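Local atomic coordinates of AP endonuclease, family protein 2 (Mycobacterium smegmatis, PDB entry 5TNV), a protein that binds magnesium in a xylose isomerase-like TIM barrel and may act as an endonuclease. Residues A[125-130]-A[181-186]; A[135-140]-A[248-253]; A[171-176]-A[207-212]; A[188-193]-A[216-221]. One frame throughout, in Å; residues are numbered along the deposited sequence.

The four contacts run from the helical coat of a TIM barrel to its metal site. Contacts 1 and 3 join outer helices and share helix 169-185; their centres lie about 18 Å apart. Contact 4 pairs strands 189-193 and 218-221. Contact 2 reaches across the barrel interior from strand 137-141, the neighbour of strand 189-193. Contacts 2 and 4 have centres about 7 Å apart and meet at the magnesium ion, bound by Glu193, Asp223 and His252. Asn249 OD1 lies 2.8 Å from Ser191 OG between them. Contact 3 packs on contact 4, where Phe209 CE1 is 3.8 Å from Leu192 CD1. Contact 1 joins contact 4 through the Arg184-Asp216 salt bridge.

Contact 1: residues A[125-130]-A[181-186]; sequences RLIDLA and DHARTN
Asp128 receives two side-chain hydrogen bonds from helix 169-185 and its end, both on OD1. His182 NE2 donates over 2.8 Å to Asp128 OD1, approaching from above the carboxylate plane. Asn186 ND2 donates to the same Asp128 OD1 over 3.0 Å, on the anti side, somewhat out of plane, and with an N-H...O angle of 159°. The Asn186 amide has a second bond, from ND2 to Ile127 O at 3.0 Å. Both acceptors lie in the amide plane, which fixes the rotation of the group. A water adds a bridge: it donates to Asp128 OD1 and to Asn186 OD1. His182 ND1 bonds His124, so both ring nitrogens are engaged.

The apolar part is a CH-pi contact. Ile127 CG2 sits 3.7 Å from the centroid of the His182 ring, over its face. It gets there because CG2 is anti to the backbone N, while CG1 turns beside that N (chi1 -67°). Ile127 CD1 also lies 4.4 Å from Ala183 CB.

The helix segments run nearly parallel, 11° apart, with axes 9.6 Å from each other. Asn186 follows the end of helix 169-185 and ties it to helix 116-133. This is the side-by-side packing of neighbouring outer helices in a TIM barrel.

Contact 2: residues A[135-140]-A[248-253]; sequences ATIVNT and SNFWHI
Ile137 and Phe250 meet inside the TIM barrel, between strand 137-141 and the residues leading into strand 251-261. These strands are not neighbours in the sheet, and the contact is made largely by side chains.

The apolar contact is a CH-pi one. Ile137 CG2 lies 3.8 Å from the centroid of the Phe250 ring, over one face and offset toward the rim. The other branch of Ile137 reaches the backbone of Asn249, with CD1 3.5 Å from Asn249 O. The Phe250 ring extends toward strand 137-141 because CG is anti to its backbone N (chi1 179°).

The polar side chains meet rings without bonding across the contact. Asn139 OD1 lies at the edge of the Phe250 ring, in its plane, 3.6 Å from Phe250 CD2. The amide and ring planes are 57° apart. Asn139 is held by outside partners: OD1 accepts from Asn221 ND2, and ND2 is bonded to Glu193 OE1. This is consistent with a second-shell role in orienting Glu193, a magnesium ligand.

His252 is itself a ligand. Its ND1 binds the magnesium ion, and its NE2 is hydrogen-bonded to Ser104. Beside this ring, Asn139 ND2 is 4.0 Å from His252 CE1.

Contact 3: residues A[171-176]-A[207-212]; sequences LAIERV and VAFIKD
Phe209 extends from helix 203-213 against Ala172, Ile173 and Val176 of helix 169-185. Both are outer helices of the TIM barrel, placed before and after strand 189-193 in the chain. Their segments cross at -56°, with axes 10.7 Å apart at closest approach. That gap is bridged by one large ring and one long aliphatic branch.

The main bump is the Phe209 ring. It fits against a shallow hollow formed by Ala172 and Ile173 and, one turn on, Val176. Two of these border the ring's rim, near its plane: Ala172 CB lies 4.2 Å from Phe209 CZ, and Val176 CG2 lies 4.4 Å from Phe209 CE1. Ile173 supplies the closest touch and comes in obliquely, where its CG1 meets Phe209 CE2 at 3.6 Å. The ring reaches this place because its CG is anti to the backbone N (chi1 -169°). This carries it out from its own helix toward the other one.

In the other direction, Ile173 slides past Phe209. The two pass side by side, with Ile173 CG1 against the outer ring atoms CE2 and CZ. Its CD1 points back toward the Phe209 helix and reaches Asp212.

Leu192 of strand 189-193 touches both Val176 and Phe209; Tyr199, from a loop, touches Ala172 and Phe209. Asp212 forms a salt bridge with Arg169 through its carboxylate, while its CB packs on the isoleucine: Ile173 CD1 rests 4.0 Å from Asp212 CB.

Contact 4: residues A[188-193]-A[216-221]; sequences IQLSLE and DAVGLN
Leu192 and Val218 pack on the helix-facing side of two parallel strands, 189-193 and 218-221. Four backbone hydrogen bonds link the strands. Leu190 N bonds Ala217 O and Gly219 N bonds Leu190 O; Leu192 N then bonds Gly219 O, and Asn221 N bonds Leu192 O at 2.8 Å.

Leu192 can be followed outward. Leu192 CB is 3.8 Å from Gly219 O and 4.4 Å from Leu220 CD2. Leu192 CG lies beside the backbone N (chi1 -49°), which brings it to 3.6 Å from Gly219 O and 3.8 Å from Val218 CG1. Leu192 CD1 meets the same Val218 CG1 at 3.8 Å, and Leu192 CD2 reaches it at 4.1 Å. One valine methyl therefore touches the whole branched end. Val176, Phe209 and Ile210 of the outer helices cover this leucine.

On the other face are Ser191, Glu193 and Asn221. Glu193 and Asn221 lie side by side, pointing the same way, with Glu193 CG 3.6 Å from Asn221 ND2. Both also reach Asn139. Glu193 OE2 binds the magnesium ion with Asp223 and His252, and Asn221 OD1 accepts from His252 N.

Strand 189-193, helix 203-213 and strand 218-221 form a beta-alpha-beta unit of the TIM barrel, with a metal ligand at the C-terminal end of its first strand.

Contact 1: residues A[125-130]-A[181-186]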
loop_
_atom_site.group_PDB
_atom_site.type_symbol
_atom_site.label_atom_id
_atom_site.label_comp_id
_atom_site.label_asym_id
_atom_site.label_seq_id
_atom_site.Cartn_x
_atom_site.Cartn_y
_atom_site.Cartn_z
ATOM N N ARG A 125 -4.380 32.630 -22.157
ATOM C CA ARG A 125 -4.645 31.779 -23.330
ATOM C C ARG A 125 -5.401 30.512 -22.919
ATOM O O ARG A 125 -6.335 30.075 -23.621
ATOM C CB ARG A 125 -3.369 31.461 -24.052
ATOM C CG ARG A 125 -2.753 32.564 -24.835
ATOM C CD ARG A 125 -1.568 32.186 -25.705
ATOM N NE ARG A 125 -2.003 31.263 -26.725
ATOM C CZ ARG A 125 -2.657 31.559 -27.846
ATOM N NH1 ARG A 125 -2.933 32.850 -28.065
ATOM N NH2 ARG A 125 -3.004 30.581 -28.694
ATOM N N LEU A 126 -4.982 29.904 -21.812
ATOM C CA LEU A 126 -5.659 28.690 -21.323
ATOM C C LEU A 126 -7.097 28.974 -20.898
ATOM O O LEU A 126 -7.982 28.136 -21.116
ATOM C CB LEU A 126 -4.857 28.039 -20.223
ATOM C CG LEU A 126 -3.487 27.505 -20.627
ATOM C CD1 LEU A 126 -2.722 27.013 -19.408
ATOM C CD2 LEU A 126 -3.603 26.366 -21.630
ATOM N N ILE A 127 -7.377 30.149 -20.329
ATOM C CA ILE A 127 -8.740 30.546 -20.007
ATOM C C ILE A 127 -9.583 30.665 -21.264
ATOM O O ILE A 127 -10.765 30.308 -21.219
ATOM C CB ILE A 127 -8.737 31.799 -19.126
ATOM C CG1 ILE A 127 -8.154 31.508 -17.739
ATOM C CG2 ILE A 127 -10.130 32.421 -19.044
ATOM C CD1 ILE A 127 -7.872 32.723 -16.884
ATOM N N ASP A 128 -9.035 31.151 -22.371
ATOM C CA ASP A 128 -9.770 31.129 -23.624
ATOM C C ASP A 128 -9.939 29.762 -24.234
ATOM O O ASP A 128 -10.987 29.478 -24.791
ATOM C CB ASP A 128 -9.095 32.090 -24.662
ATOM C CG ASP A 128 -9.467 33.524 -24.361
ATOM O OD1 ASP A 128 -10.554 33.843 -23.812
ATOM O OD2 ASP A 128 -8.637 34.385 -24.694
ATOM N N LEU A 129 -8.954 28.870 -24.082
ATOM C CA LEU A 129 -9.066 27.526 -24.611
ATOM C C LEU A 129 -10.019 26.646 -23.830
ATOM O O LEU A 129 -10.711 25.765 -24.407
ATOM C CB LEU A 129 -7.671 26.839 -24.669
ATOM C CG LEU A 129 -6.787 27.369 -25.811
ATOM C CD1 LEU A 129 -5.323 27.061 -25.563
ATOM C CD2 LEU A 129 -7.246 26.773 -27.128
ATOM N N ALA A 130 -10.060 26.823 -22.517
ATOM C CA ALA A 130 -10.800 25.894 -21.646
ATOM C C ALA A 130 -12.222 25.687 -22.056
ATOM O O ALA A 130 -12.688 24.547 -22.149
ATOM C CB ALA A 130 -10.636 26.358 -20.212
ATOM N N ASP A 181 -11.094 37.811 -13.486
ATOM C CA ASP A 181 -12.018 38.556 -14.342
ATOM C C ASP A 181 -12.245 37.844 -15.665
ATOM O O ASP A 181 -13.383 37.733 -16.162
ATOM C CB ASP A 181 -11.542 39.978 -14.576
ATOM C CG ASP A 181 -11.520 40.903 -13.407
ATOM O OD1 ASP A 181 -12.222 40.634 -12.424
ATOM O OD2 ASP A 181 -10.813 41.919 -13.499
ATOM N N HIS A 182 -11.160 37.365 -16.263
ATOM C CA HIS A 182 -11.217 36.673 -17.571
ATOM C C HIS A 182 -11.971 35.354 -17.439
ATOM O O HIS A 182 -12.815 35.026 -18.273
ATOM C CB HIS A 182 -9.823 36.579 -18.153
ATOM C CG HIS A 182 -9.743 36.098 -19.559
ATOM N ND1 HIS A 182 -8.514 35.895 -20.140
ATOM C CD2 HIS A 182 -10.684 35.806 -20.486
ATOM C CE1 HIS A 182 -8.753 35.480 -21.395
ATOM N NE2 HIS A 182 -10.032 35.422 -21.618
ATOM N N ALA A 183 -11.627 34.615 -16.385
ATOM C CA ALA A 183 -12.357 33.349 -16.127
ATOM C C ALA A 183 -13.849 33.582 -16.021
ATOM O O ALA A 183 -14.658 32.878 -16.627
ATOM C CB ALA A 183 -11.765 32.683 -14.866
ATOM N N ARG A 184 -14.236 34.574 -15.186
ATOM C CA ARG A 184 -15.653 34.866 -15.001
ATOM C C ARG A 184 -16.370 35.148 -16.317
ATOM O O ARG A 184 -17.427 34.616 -16.620
ATOM C CB ARG A 184 -15.834 36.033 -14.046
ATOM C CG ARG A 184 -17.265 36.246 -13.604
ATOM C CD ARG A 184 -17.615 37.575 -13.049
ATOM N NE ARG A 184 -17.071 37.957 -11.810
ATOM C CZ ARG A 184 -16.224 38.971 -11.572
ATOM N NH1 ARG A 184 -15.893 39.141 -10.310
ATOM N NH2 ARG A 184 -15.685 39.779 -12.477
ATOM N N THR A 185 -15.753 35.985 -17.139
ATOM C CA THR A 185 -16.331 36.315 -18.457
ATOM C C THR A 185 -16.527 35.071 -19.310
ATOM O O THR A 185 -17.489 34.988 -20.079
ATOM C CB THR A 185 -15.407 37.314 -19.148
ATOM O OG1 THR A 185 -15.403 38.481 -18.327
ATOM C CG2 THR A 185 -15.869 37.634 -20.575
ATOM N N ASN A 186 -15.638 34.101 -19.197
ATOM C CA ASN A 186 -15.693 32.861 -19.941
ATOM C C ASN A 186 -16.526 31.768 -19.303
ATOM O O ASN A 186 -16.560 30.653 -19.821
ATOM C CB ASN A 186 -14.294 32.351 -20.260
ATOM C CG ASN A 186 -13.630 33.161 -21.352
ATOM O OD1 ASN A 186 -14.124 34.205 -21.792
ATOM N ND2 ASN A 186 -12.521 32.654 -21.874
HETATM O O HOH W 1 -12.670 35.994 -23.257
#

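Contact 2: residues A[135-140]-A[248-253]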
loop_
_atom_site.group_PDB
_atom_site.type_symbol
_atom_site.label_atom_id
_atom_site.label_comp_id
_atom_site.label_asym_id
_atom_site.label_seq_id
_atom_site.Cartn_x
_atom_site.Cartn_y
_atom_site.Cartn_z
ATOM N N ALA A 135 -13.991 22.432 -20.303
ATOM C CA ALA A 135 -13.332 22.506 -19.019
ATOM C C ALA A 135 -13.875 23.683 -18.194
ATOM O O ALA A 135 -14.253 24.728 -18.748
ATOM C CB ALA A 135 -11.829 22.663 -19.174
ATOM N N THR A 136 -13.914 23.507 -16.886
ATOM C CA THR A 136 -14.527 24.513 -15.998
ATOM C C THR A 136 -13.537 25.184 -15.060
ATOM O O THR A 136 -13.921 26.099 -14.335
ATOM C CB THR A 136 -15.696 23.932 -15.178
ATOM O OG1 THR A 136 -15.169 22.892 -14.339
ATOM C CG2 THR A 136 -16.767 23.344 -16.096
ATOM N N ILE A 137 -12.257 24.757 -15.082
ATOM C CA ILE A 137 -11.236 25.279 -14.201
ATOM C C ILE A 137 -9.940 25.459 -14.955
ATOM O O ILE A 137 -9.522 24.548 -15.690
ATOM C CB ILE A 137 -10.985 24.321 -13.006
ATOM C CG1 ILE A 137 -12.159 24.243 -12.037
ATOM C CG2 ILE A 137 -9.637 24.646 -12.295
ATOM C CD1 ILE A 137 -12.337 25.543 -11.213
ATOM N N VAL A 138 -9.299 26.605 -14.733
ATOM C CA VAL A 138 -7.871 26.757 -14.981
ATOM C C VAL A 138 -7.230 26.936 -13.596
ATOM O O VAL A 138 -7.706 27.778 -12.803
ATOM C CB VAL A 138 -7.549 27.918 -15.921
ATOM C CG1 VAL A 138 -6.048 28.228 -15.988
ATOM C CG2 VAL A 138 -8.133 27.615 -17.301
ATOM N N ASN A 139 -6.195 26.169 -13.306
ATOM C CA ASN A 139 -5.528 26.154 -12.018
ATOM C C ASN A 139 -4.112 26.707 -12.164
ATOM O O ASN A 139 -3.374 26.342 -13.074
ATOM C CB ASN A 139 -5.495 24.699 -11.512
ATOM C CG ASN A 139 -4.634 24.436 -10.317
ATOM O OD1 ASN A 139 -5.111 24.483 -9.179
ATOM N ND2 ASN A 139 -3.358 24.169 -10.543
ATOM N N THR A 140 -3.752 27.584 -11.212
ATOM C CA THR A 140 -2.416 28.135 -11.119
ATOM C C THR A 140 -1.920 28.022 -9.685
ATOM O O THR A 140 -2.715 28.037 -8.742
ATOM C CB THR A 140 -2.434 29.593 -11.637
ATOM O OG1 THR A 140 -1.114 30.073 -11.818
ATOM C CG2 THR A 140 -3.165 30.537 -10.705
ATOM N N SER A 248 -12.992 26.205 -1.587
ATOM C CA SER A 248 -12.420 25.389 -2.644
ATOM C C SER A 248 -13.348 25.195 -3.840
ATOM O O SER A 248 -14.521 24.844 -3.687
ATOM C CB SER A 248 -11.997 24.042 -2.048
ATOM O OG SER A 248 -10.964 24.192 -1.107
ATOM N N ASN A 249 -12.758 25.325 -5.024
ATOM C CA ASN A 249 -13.528 25.173 -6.290
ATOM C C ASN A 249 -12.949 24.093 -7.207
ATOM O O ASN A 249 -13.458 23.922 -8.312
ATOM C CB ASN A 249 -13.696 26.501 -7.008
ATOM C CG ASN A 249 -12.363 27.057 -7.498
ATOM O OD1 ASN A 249 -11.286 26.612 -7.123
ATOM N ND2 ASN A 249 -12.426 28.113 -8.294
ATOM N N PHE A 250 -11.917 23.391 -6.786
ATOM C CA PHE A 250 -11.185 22.409 -7.597
ATOM C C PHE A 250 -10.344 21.606 -6.615
ATOM O O PHE A 250 -10.049 22.106 -5.540
ATOM C CB PHE A 250 -10.295 23.161 -8.590
ATOM C CG PHE A 250 -9.446 22.292 -9.498
ATOM C CD1 PHE A 250 -10.001 21.260 -10.236
ATOM C CD2 PHE A 250 -8.078 22.546 -9.640
ATOM C CE1 PHE A 250 -9.254 20.493 -11.086
ATOM C CE2 PHE A 250 -7.316 21.773 -10.507
ATOM C CZ PHE A 250 -7.893 20.771 -11.251
ATOM N N TRP A 251 -9.920 20.404 -6.994
ATOM C CA TRP A 251 -9.236 19.568 -5.998
ATOM C C TRP A 251 -8.264 18.583 -6.681
ATOM O O TRP A 251 -8.679 17.576 -7.209
ATOM C CB TRP A 251 -10.289 18.840 -5.170
ATOM C CG TRP A 251 -9.808 18.289 -3.850
ATOM C CD1 TRP A 251 -8.549 18.220 -3.299
ATOM C CD2 TRP A 251 -10.701 17.719 -2.867
ATOM N NE1 TRP A 251 -8.620 17.633 -2.056
ATOM C CE2 TRP A 251 -9.917 17.325 -1.767
ATOM C CE3 TRP A 251 -12.063 17.529 -2.862
ATOM C CZ2 TRP A 251 -10.506 16.737 -0.650
ATOM C CZ3 TRP A 251 -12.670 16.936 -1.749
ATOM C CH2 TRP A 251 -11.875 16.544 -0.661
ATOM N N HIS A 252 -6.974 18.896 -6.576
ATOM C CA HIS A 252 -5.894 17.926 -6.774
ATOM C C HIS A 252 -5.893 17.035 -5.520
ATOM O O HIS A 252 -5.691 17.551 -4.416
ATOM C CB HIS A 252 -4.538 18.590 -6.902
ATOM C CG HIS A 252 -4.215 19.261 -8.178
ATOM N ND1 HIS A 252 -2.938 19.712 -8.422
ATOM C CD2 HIS A 252 -5.019 19.564 -9.241
ATOM C CE1 HIS A 252 -2.998 20.250 -9.629
ATOM N NE2 HIS A 252 -4.196 20.184 -10.169
ATOM N N ILE A 253 -6.115 15.759 -5.716
ATOM C CA ILE A 253 -6.422 14.871 -4.574
ATOM C C ILE A 253 -5.450 13.687 -4.604
ATOM O O ILE A 253 -5.517 12.843 -5.493
ATOM C CB ILE A 253 -7.913 14.488 -4.604
ATOM C CG1 ILE A 253 -8.287 13.653 -3.369
ATOM C CG2 ILE A 253 -8.361 13.824 -5.888
ATOM C CD1 ILE A 253 -9.785 13.515 -3.141
#

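Contact 3: residues A[171-176]-A[207-212]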
loop_
_atom_site.group_PDB
_atom_site.type_symbol
_atom_site.label_atom_id
_atom_site.label_comp_id
_atom_site.label_asym_id
_atom_site.label_seq_id
_atom_site.Cartn_x
_atom_site.Cartn_y
_atom_site.Cartn_z
ATOM N N LEU A 171 1.523 41.914 -6.076
ATOM C CA LEU A 171 1.505 41.658 -7.521
ATOM C C LEU A 171 0.774 40.355 -7.845
ATOM O O LEU A 171 0.002 40.220 -8.801
ATOM C CB LEU A 171 2.930 41.645 -8.067
ATOM C CG LEU A 171 3.018 41.512 -9.590
ATOM C CD1 LEU A 171 2.321 42.640 -10.279
ATOM C CD2 LEU A 171 4.473 41.407 -9.992
ATOM N N ALA A 172 1.027 39.332 -7.023
ATOM C CA ALA A 172 0.341 38.059 -7.149
ATOM C C ALA A 172 -1.160 38.227 -7.039
ATOM O O ALA A 172 -1.893 37.692 -7.868
ATOM C CB ALA A 172 0.836 37.045 -6.129
ATOM N N ILE A 173 -1.622 38.972 -6.057
ATOM C CA ILE A 173 -3.065 39.196 -5.871
ATOM C C ILE A 173 -3.641 39.908 -7.086
ATOM O O ILE A 173 -4.718 39.569 -7.611
ATOM C CB ILE A 173 -3.352 39.933 -4.541
ATOM C CG1 ILE A 173 -3.035 38.978 -3.335
ATOM C CG2 ILE A 173 -4.742 40.462 -4.529
ATOM C CD1 ILE A 173 -3.037 39.702 -1.998
ATOM N N GLU A 174 -2.930 40.941 -7.568
ATOM C CA GLU A 174 -3.376 41.720 -8.738
ATOM C C GLU A 174 -3.525 40.813 -9.933
ATOM O O GLU A 174 -4.530 40.894 -10.653
ATOM C CB GLU A 174 -2.364 42.842 -9.045
ATOM C CG GLU A 174 -2.567 43.747 -10.236
ATOM C CD GLU A 174 -1.372 44.692 -10.420
ATOM O OE1 GLU A 174 -0.813 45.238 -9.443
ATOM O OE2 GLU A 174 -0.938 44.914 -11.570
ATOM N N ARG A 175 -2.523 39.967 -10.161
ATOM C CA ARG A 175 -2.558 39.086 -11.349
ATOM C C ARG A 175 -3.598 37.978 -11.222
ATOM O O ARG A 175 -4.258 37.607 -12.191
ATOM C CB ARG A 175 -1.170 38.570 -11.659
ATOM C CG ARG A 175 -0.282 39.696 -12.187
ATOM C CD ARG A 175 1.132 39.214 -12.499
ATOM N NE ARG A 175 1.889 40.300 -13.093
ATOM C CZ ARG A 175 3.181 40.285 -13.391
ATOM N NH1 ARG A 175 3.924 39.211 -13.204
ATOM N NH2 ARG A 175 3.815 41.347 -13.908
ATOM N N VAL A 176 -3.803 37.451 -10.022
ATOM C CA VAL A 176 -4.900 36.511 -9.762
ATOM C C VAL A 176 -6.231 37.146 -10.098
ATOM O O VAL A 176 -7.064 36.512 -10.741
ATOM C CB VAL A 176 -4.837 35.991 -8.298
ATOM C CG1 VAL A 176 -6.140 35.321 -7.947
ATOM C CG2 VAL A 176 -3.657 35.007 -8.175
ATOM N N VAL A 207 -6.376 30.719 3.347
ATOM C CA VAL A 207 -7.630 31.407 3.615
ATOM C C VAL A 207 -7.493 32.918 3.561
ATOM O O VAL A 207 -8.306 33.645 2.963
ATOM C CB VAL A 207 -8.247 30.938 4.983
ATOM C CG1 VAL A 207 -9.480 31.758 5.364
ATOM C CG2 VAL A 207 -8.641 29.456 4.949
ATOM N N ALA A 208 -6.427 33.441 4.149
ATOM C CA ALA A 208 -6.216 34.884 4.155
ATOM C C ALA A 208 -5.996 35.383 2.718
ATOM O O ALA A 208 -6.454 36.482 2.353
ATOM C CB ALA A 208 -5.080 35.292 5.034
ATOM N N PHE A 209 -5.309 34.567 1.915
ATOM C CA PHE A 209 -5.019 34.963 0.529
ATOM C C PHE A 209 -6.311 35.005 -0.277
ATOM O O PHE A 209 -6.575 35.986 -1.004
ATOM C CB PHE A 209 -3.999 34.043 -0.085
ATOM C CG PHE A 209 -3.424 34.507 -1.413
ATOM C CD1 PHE A 209 -4.009 34.221 -2.637
ATOM C CD2 PHE A 209 -2.236 35.241 -1.421
ATOM C CE1 PHE A 209 -3.442 34.666 -3.812
ATOM C CE2 PHE A 209 -1.653 35.680 -2.608
ATOM C CZ PHE A 209 -2.273 35.389 -3.793
ATOM N N ILE A 210 -7.149 33.972 -0.181
ATOM C CA ILE A 210 -8.370 33.953 -0.980
ATOM C C ILE A 210 -9.315 35.068 -0.518
ATOM O O ILE A 210 -9.997 35.705 -1.318
ATOM C CB ILE A 210 -9.028 32.559 -1.012
ATOM C CG1 ILE A 210 -10.036 32.463 -2.155
ATOM C CG2 ILE A 210 -9.662 32.193 0.294
ATOM C CD1 ILE A 210 -9.405 32.501 -3.526
ATOM N N LYS A 211 -9.314 35.376 0.777
ATOM C CA LYS A 211 -10.115 36.504 1.261
ATOM C C LYS A 211 -9.590 37.827 0.726
ATOM O O LYS A 211 -10.352 38.699 0.299
ATOM C CB LYS A 211 -10.083 36.508 2.822
ATOM C CG LYS A 211 -10.993 35.385 3.405
ATOM C CD LYS A 211 -11.207 35.496 4.895
ATOM C CE LYS A 211 -12.068 34.352 5.407
ATOM N NZ LYS A 211 -13.545 34.599 5.453
ATOM N N ASP A 212 -8.281 38.005 0.698
ATOM C CA ASP A 212 -7.694 39.222 0.154
ATOM C C ASP A 212 -7.966 39.356 -1.342
ATOM O O ASP A 212 -8.211 40.479 -1.813
ATOM C CB ASP A 212 -6.185 39.288 0.417
ATOM C CG ASP A 212 -5.849 39.602 1.839
ATOM O OD1 ASP A 212 -6.666 40.167 2.599
ATOM O OD2 ASP A 212 -4.680 39.361 2.234
#

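Contact 4: residues A[188-193]-A[216-221]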
loop_
_atom_site.group_PDB
_atom_site.type_symbol
_atom_site.label_atom_id
_atom_site.label_comp_id
_atom_site.label_asym_id
_atom_site.label_seq_id
_atom_site.Cartn_x
_atom_site.Cartn_y
_atom_site.Cartn_z
ATOM N N ILE A 188 -16.115 30.262 -16.423
ATOM C CA ILE A 188 -15.342 29.268 -15.704
ATOM C C ILE A 188 -14.756 29.920 -14.468
ATOM O O ILE A 188 -15.056 31.070 -14.140
ATOM C CB ILE A 188 -14.271 28.643 -16.633
ATOM C CG1 ILE A 188 -13.165 29.597 -17.031
ATOM C CG2 ILE A 188 -14.904 27.992 -17.834
ATOM C CD1 ILE A 188 -11.900 28.916 -17.520
ATOM N N GLN A 189 -13.901 29.193 -13.739
ATOM C CA GLN A 189 -13.221 29.765 -12.584
ATOM C C GLN A 189 -11.734 29.470 -12.618
ATOM O O GLN A 189 -11.281 28.494 -13.268
ATOM C CB GLN A 189 -13.818 29.279 -11.269
ATOM C CG GLN A 189 -15.264 29.664 -11.081
ATOM C CD GLN A 189 -15.796 29.306 -9.695
ATOM O OE1 GLN A 189 -15.073 29.128 -8.751
ATOM N NE2 GLN A 189 -17.100 29.259 -9.595
ATOM N N LEU A 190 -10.986 30.310 -11.899
ATOM C CA LEU A 190 -9.576 30.106 -11.581
ATOM C C LEU A 190 -9.451 29.405 -10.226
ATOM O O LEU A 190 -10.201 29.772 -9.306
ATOM C CB LEU A 190 -8.874 31.454 -11.536
ATOM C CG LEU A 190 -7.337 31.403 -11.420
ATOM C CD1 LEU A 190 -6.746 31.005 -12.755
ATOM C CD2 LEU A 190 -6.843 32.748 -10.941
ATOM N N SER A 191 -8.533 28.476 -10.110
ATOM C CA SER A 191 -8.229 27.852 -8.834
ATOM C C SER A 191 -6.749 28.086 -8.501
ATOM O O SER A 191 -5.911 28.136 -9.395
ATOM C CB SER A 191 -8.549 26.366 -8.835
ATOM O OG SER A 191 -8.606 25.866 -7.507
ATOM N N LEU A 192 -6.485 28.219 -7.198
ATOM C CA LEU A 192 -5.165 28.467 -6.653
ATOM C C LEU A 192 -4.674 27.279 -5.851
ATOM O O LEU A 192 -5.243 26.913 -4.830
ATOM C CB LEU A 192 -5.179 29.693 -5.723
ATOM C CG LEU A 192 -5.844 30.964 -6.281
ATOM C CD1 LEU A 192 -5.816 32.048 -5.217
ATOM C CD2 LEU A 192 -5.150 31.407 -7.572
ATOM N N GLU A 193 -3.614 26.640 -6.366
ATOM C CA GLU A 193 -3.119 25.382 -5.809
ATOM C C GLU A 193 -2.247 25.604 -4.582
ATOM O O GLU A 193 -1.136 26.161 -4.670
ATOM C CB GLU A 193 -2.351 24.621 -6.907
ATOM C CG GLU A 193 -1.849 23.281 -6.467
ATOM C CD GLU A 193 -1.157 22.526 -7.607
ATOM O OE1 GLU A 193 -1.287 22.931 -8.774
ATOM O OE2 GLU A 193 -0.501 21.478 -7.305
ATOM N N ASP A 216 -15.185 36.432 -6.904
ATOM C CA ASP A 216 -16.131 35.331 -6.953
ATOM C C ASP A 216 -15.886 34.321 -8.070
ATOM O O ASP A 216 -16.638 33.329 -8.141
ATOM C CB ASP A 216 -17.568 35.827 -7.017
ATOM C CG ASP A 216 -17.973 36.548 -8.257
ATOM O OD1 ASP A 216 -17.203 36.654 -9.225
ATOM O OD2 ASP A 216 -19.124 37.055 -8.233
ATOM N N ALA A 217 -14.878 34.503 -8.873
ATOM C CA ALA A 217 -14.469 33.466 -9.849
ATOM C C ALA A 217 -13.093 32.913 -9.538
ATOM O O ALA A 217 -12.497 32.281 -10.418
ATOM C CB ALA A 217 -14.575 33.972 -11.277
ATOM N N VAL A 218 -12.617 33.091 -8.312
ATOM C CA VAL A 218 -11.358 32.483 -7.866
ATOM C C VAL A 218 -11.643 31.656 -6.622
ATOM O O VAL A 218 -12.457 32.051 -5.768
ATOM C CB VAL A 218 -10.293 33.551 -7.582
ATOM C CG1 VAL A 218 -8.968 32.867 -7.219
ATOM C CG2 VAL A 218 -10.088 34.481 -8.791
ATOM N N GLY A 219 -11.012 30.507 -6.504
ATOM C CA GLY A 219 -11.156 29.655 -5.311
ATOM C C GLY A 219 -9.844 28.916 -5.083
ATOM O O GLY A 219 -8.896 29.026 -5.859
ATOM N N LEU A 220 -9.822 28.197 -3.965
ATOM C CA LEU A 220 -8.667 27.369 -3.614
ATOM C C LEU A 220 -8.758 25.983 -4.248
ATOM O O LEU A 220 -9.836 25.430 -4.458
ATOM C CB LEU A 220 -8.535 27.217 -2.091
ATOM C CG LEU A 220 -8.264 28.477 -1.307
ATOM C CD1 LEU A 220 -8.244 28.131 0.191
ATOM C CD2 LEU A 220 -6.949 29.106 -1.750
ATOM N N ASN A 221 -7.575 25.398 -4.420
ATOM C CA ASN A 221 -7.382 23.985 -4.754
ATOM C C ASN A 221 -6.603 23.407 -3.565
ATOM O O ASN A 221 -5.379 23.631 -3.457
ATOM C CB ASN A 221 -6.629 23.843 -6.065
ATOM C CG ASN A 221 -6.092 22.453 -6.283
ATOM O OD1 ASN A 221 -6.421 21.507 -5.557
ATOM N ND2 ASN A 221 -5.253 22.309 -7.305
HETATM O O HOH W 2 -14.914 30.098 -6.056
#